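Local coordinates for putative TIM-barrel metal-dependent hydrolase (Mycobacterium avium subsp. paratuberculosis S397, PDB 4DZI), which is probably a metal-dependent hydrolase of the amidohydrolase superfamily, holding a pair of metal ions, cadmium in this crystal, in a TIM-barrel fold, at residues His300-Arg305 with Glu323-Asn328. Numbering follows the deposited sequence.
Sequences HRLIKR and EQLRNN. With SO4 (sulfate ion), chain J.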
loop_
_atom_site.group_PDB
_atom_site.type_symbol
_atom_site.label_atom_id
_atom_site.label_comp_id
_atom_site.label_asym_id
_atom_site.label_seq_id
_atom_site.Cartn_x
_atom_site.Cartn_y
_atom_site.Cartn_z
ATOM N N HIS C 300 -0.764 -12.621 -0.932
ATOM C CA HIS C 300 -1.389 -12.777 -2.232
ATOM C C HIS C 300 -1.197 -11.567 -3.123
ATOM O O HIS C 300 -1.020 -11.733 -4.316
ATOM C CB HIS C 300 -2.835 -13.212 -2.136
ATOM C CG HIS C 300 -3.748 -12.116 -1.728
ATOM N ND1 HIS C 300 -3.778 -11.641 -0.460
ATOM C CD2 HIS C 300 -4.697 -11.394 -2.448
ATOM C CE1 HIS C 300 -4.685 -10.639 -0.382
ATOM N NE2 HIS C 300 -5.253 -10.495 -1.597
ATOM N N ARG C 301 -1.216 -10.352 -2.571
ATOM C CA ARG C 301 -0.943 -9.169 -3.421
ATOM C C ARG C 301 0.488 -9.158 -3.865
ATOM O O ARG C 301 0.796 -8.767 -4.983
ATOM C CB ARG C 301 -1.238 -7.835 -2.692
ATOM C CG ARG C 301 -2.675 -7.685 -2.205
ATOM C CD ARG C 301 -2.738 -7.640 -0.676
ATOM N NE ARG C 301 -1.928 -6.523 -0.182
ATOM C CZ ARG C 301 -1.668 -6.314 1.106
ATOM N NH1 ARG C 301 -2.172 -7.167 1.996
ATOM N NH2 ARG C 301 -0.885 -5.287 1.500
ATOM N N LEU C 302 1.388 -9.545 -2.964
ATOM C CA LEU C 302 2.797 -9.557 -3.292
ATOM C C LEU C 302 3.039 -10.537 -4.453
ATOM O O LEU C 302 3.767 -10.206 -5.399
ATOM C CB LEU C 302 3.633 -9.905 -2.042
ATOM C CG LEU C 302 5.140 -9.984 -2.284
ATOM C CD1 LEU C 302 5.753 -8.638 -2.630
ATOM C CD2 LEU C 302 5.830 -10.531 -1.016
ATOM N N ILE C 303 2.438 -11.722 -4.379
ATOM C CA ILE C 303 2.590 -12.737 -5.435
ATOM C C ILE C 303 2.091 -12.182 -6.788
ATOM O O ILE C 303 2.807 -12.265 -7.785
ATOM C CB ILE C 303 1.905 -14.084 -5.064
ATOM C CG1 ILE C 303 2.753 -14.829 -4.022
ATOM C CG2 ILE C 303 1.721 -14.983 -6.299
ATOM C CD1 ILE C 303 2.024 -15.983 -3.384
ATOM N N LYS C 304 0.930 -11.544 -6.790
ATOM C CA LYS C 304 0.376 -10.957 -8.029
ATOM C C LYS C 304 1.341 -9.952 -8.618
ATOM O O LYS C 304 1.655 -9.979 -9.811
ATOM C CB LYS C 304 -0.961 -10.271 -7.764
ATOM C CG LYS C 304 -1.597 -9.700 -9.027
ATOM C CD LYS C 304 -3.101 -9.517 -8.841
ATOM C CE LYS C 304 -3.775 -8.975 -10.093
ATOM N NZ LYS C 304 -3.762 -7.484 -10.108
ATOM N N ARG C 305 1.830 -9.054 -7.775
ATOM C CA ARG C 305 2.740 -7.996 -8.245
ATOM C C ARG C 305 4.106 -8.535 -8.649
ATOM O O ARG C 305 4.726 -8.020 -9.586
ATOM C CB ARG C 305 2.867 -6.938 -7.149
ATOM C CG ARG C 305 1.557 -6.195 -6.908
ATOM C CD ARG C 305 1.588 -5.381 -5.608
ATOM N NE ARG C 305 0.351 -4.590 -5.479
ATOM C CZ ARG C 305 -0.101 -4.076 -4.338
ATOM N NH1 ARG C 305 -1.213 -3.348 -4.319
ATOM N NH2 ARG C 305 0.544 -4.308 -3.191
ATOM N N GLU C 323 8.708 -18.350 -6.354
ATOM C CA GLU C 323 9.323 -19.534 -5.771
ATOM C C GLU C 323 10.323 -19.159 -4.671
ATOM O O GLU C 323 10.479 -19.899 -3.701
ATOM C CB GLU C 323 9.967 -20.402 -6.854
ATOM C CG GLU C 323 8.912 -21.072 -7.735
ATOM C CD GLU C 323 7.814 -21.759 -6.922
ATOM O OE1 GLU C 323 8.167 -22.644 -6.118
ATOM O OE2 GLU C 323 6.607 -21.427 -7.076
ATOM N N GLN C 324 10.995 -18.022 -4.830
ATOM C CA GLN C 324 11.874 -17.511 -3.771
ATOM C C GLN C 324 11.057 -17.197 -2.549
ATOM O O GLN C 324 11.463 -17.531 -1.451
ATOM C CB GLN C 324 12.663 -16.279 -4.211
ATOM C CG GLN C 324 13.722 -16.612 -5.265
ATOM C CD GLN C 324 14.488 -15.393 -5.687
ATOM O OE1 GLN C 324 13.979 -14.278 -5.599
ATOM N NE2 GLN C 324 15.730 -15.586 -6.150
ATOM N N LEU C 325 9.895 -16.572 -2.731
ATOM C CA LEU C 325 9.010 -16.334 -1.566
ATOM C C LEU C 325 8.645 -17.640 -0.858
ATOM O O LEU C 325 8.711 -17.736 0.379
ATOM C CB LEU C 325 7.748 -15.561 -1.966
ATOM C CG LEU C 325 6.672 -15.368 -0.892
ATOM C CD1 LEU C 325 7.164 -14.434 0.231
ATOM C CD2 LEU C 325 5.404 -14.818 -1.560
ATOM N N ARG C 326 8.263 -18.653 -1.636
ATOM C CA ARG C 326 7.830 -19.928 -1.092
ATOM C C ARG C 326 8.975 -20.717 -0.482
ATOM O O ARG C 326 8.762 -21.501 0.451
ATOM C CB ARG C 326 7.178 -20.794 -2.167
ATOM C CG ARG C 326 5.944 -20.131 -2.714
ATOM C CD ARG C 326 5.301 -20.912 -3.872
ATOM N NE ARG C 326 3.887 -20.560 -3.911
ATOM C CZ ARG C 326 3.157 -20.437 -5.012
ATOM N NH1 ARG C 326 3.720 -20.652 -6.203
ATOM N NH2 ARG C 326 1.867 -20.089 -4.909
ATOM N N ASN C 327 10.177 -20.546 -1.019
ATOM C CA ASN C 327 11.322 -21.317 -0.546
ATOM C C ASN C 327 12.031 -20.714 0.660
ATOM O O ASN C 327 12.454 -21.451 1.546
ATOM C CB ASN C 327 12.365 -21.453 -1.649
ATOM C CG ASN C 327 13.480 -22.411 -1.278
ATOM O OD1 ASN C 327 13.259 -23.621 -1.179
ATOM N ND2 ASN C 327 14.684 -21.881 -1.077
ATOM N N ASN C 328 12.158 -19.386 0.696
ATOM C CA ASN C 328 13.030 -18.753 1.674
ATOM C C ASN C 328 12.340 -18.067 2.847
ATOM O O ASN C 328 13.024 -17.579 3.734
ATOM C CB ASN C 328 13.949 -17.751 0.991
ATOM C CG ASN C 328 14.905 -18.418 0.026
ATOM O OD1 ASN C 328 14.492 -18.884 -1.045
ATOM N ND2 ASN C 328 16.190 -18.466 0.395
HETATM S S SO4 J . -1.628 -2.572 -0.638
HETATM O O1 SO4 J . -1.173 -1.891 -1.833
HETATM O O2 SO4 J . -2.604 -3.677 -0.840
HETATM O O3 SO4 J . -0.383 -3.276 -0.216
HETATM O O4 SO4 J . -1.962 -1.842 0.572
#
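Leu-325 reaches from helix 321-328 onto Ile-303 of helix 298-312, and the two side chains cross at about a right angle. Against Ile-303 the touching is done by one leucine methyl, CD2, 3.6 Å from Ile-303 CG1 and 4.0 Å from Ile-303 CD1. Leu-325 carries its CG anti to the backbone N (chi1 174°), swung toward helix 298-312, with CD2 pointing at it; CD1, turned aside, still comes to 4.3 Å from CD2 of Leu-302. Beyond the isoleucine tip, Arg-326 brings NH2 obliquely to 4.4 Å from Ile-303 CD1, a loose van der Waals contact. Its guanidinium is held by polar partners: NH1 meets Glu-323 OE2 at 3.1 Å in a salt bridge in the guanidinium plane, and NE bonds to the carbonyl of Val-345.

On the far side of helix 298-312, Arg-301 NH2 donates to sulfate O3 at 2.7 Å and Arg-305 NH1 to sulfate O1 at 2.9 Å; Arg-305 of the second subunit binds the same ion, placing this face at the dimer interface. The two segments run roughly antiparallel, their axes at 140°, with no hydrogen bond between them; helix 266-277 packs on Leu-302, and helix 321-328 leads into barrel strand 329-331.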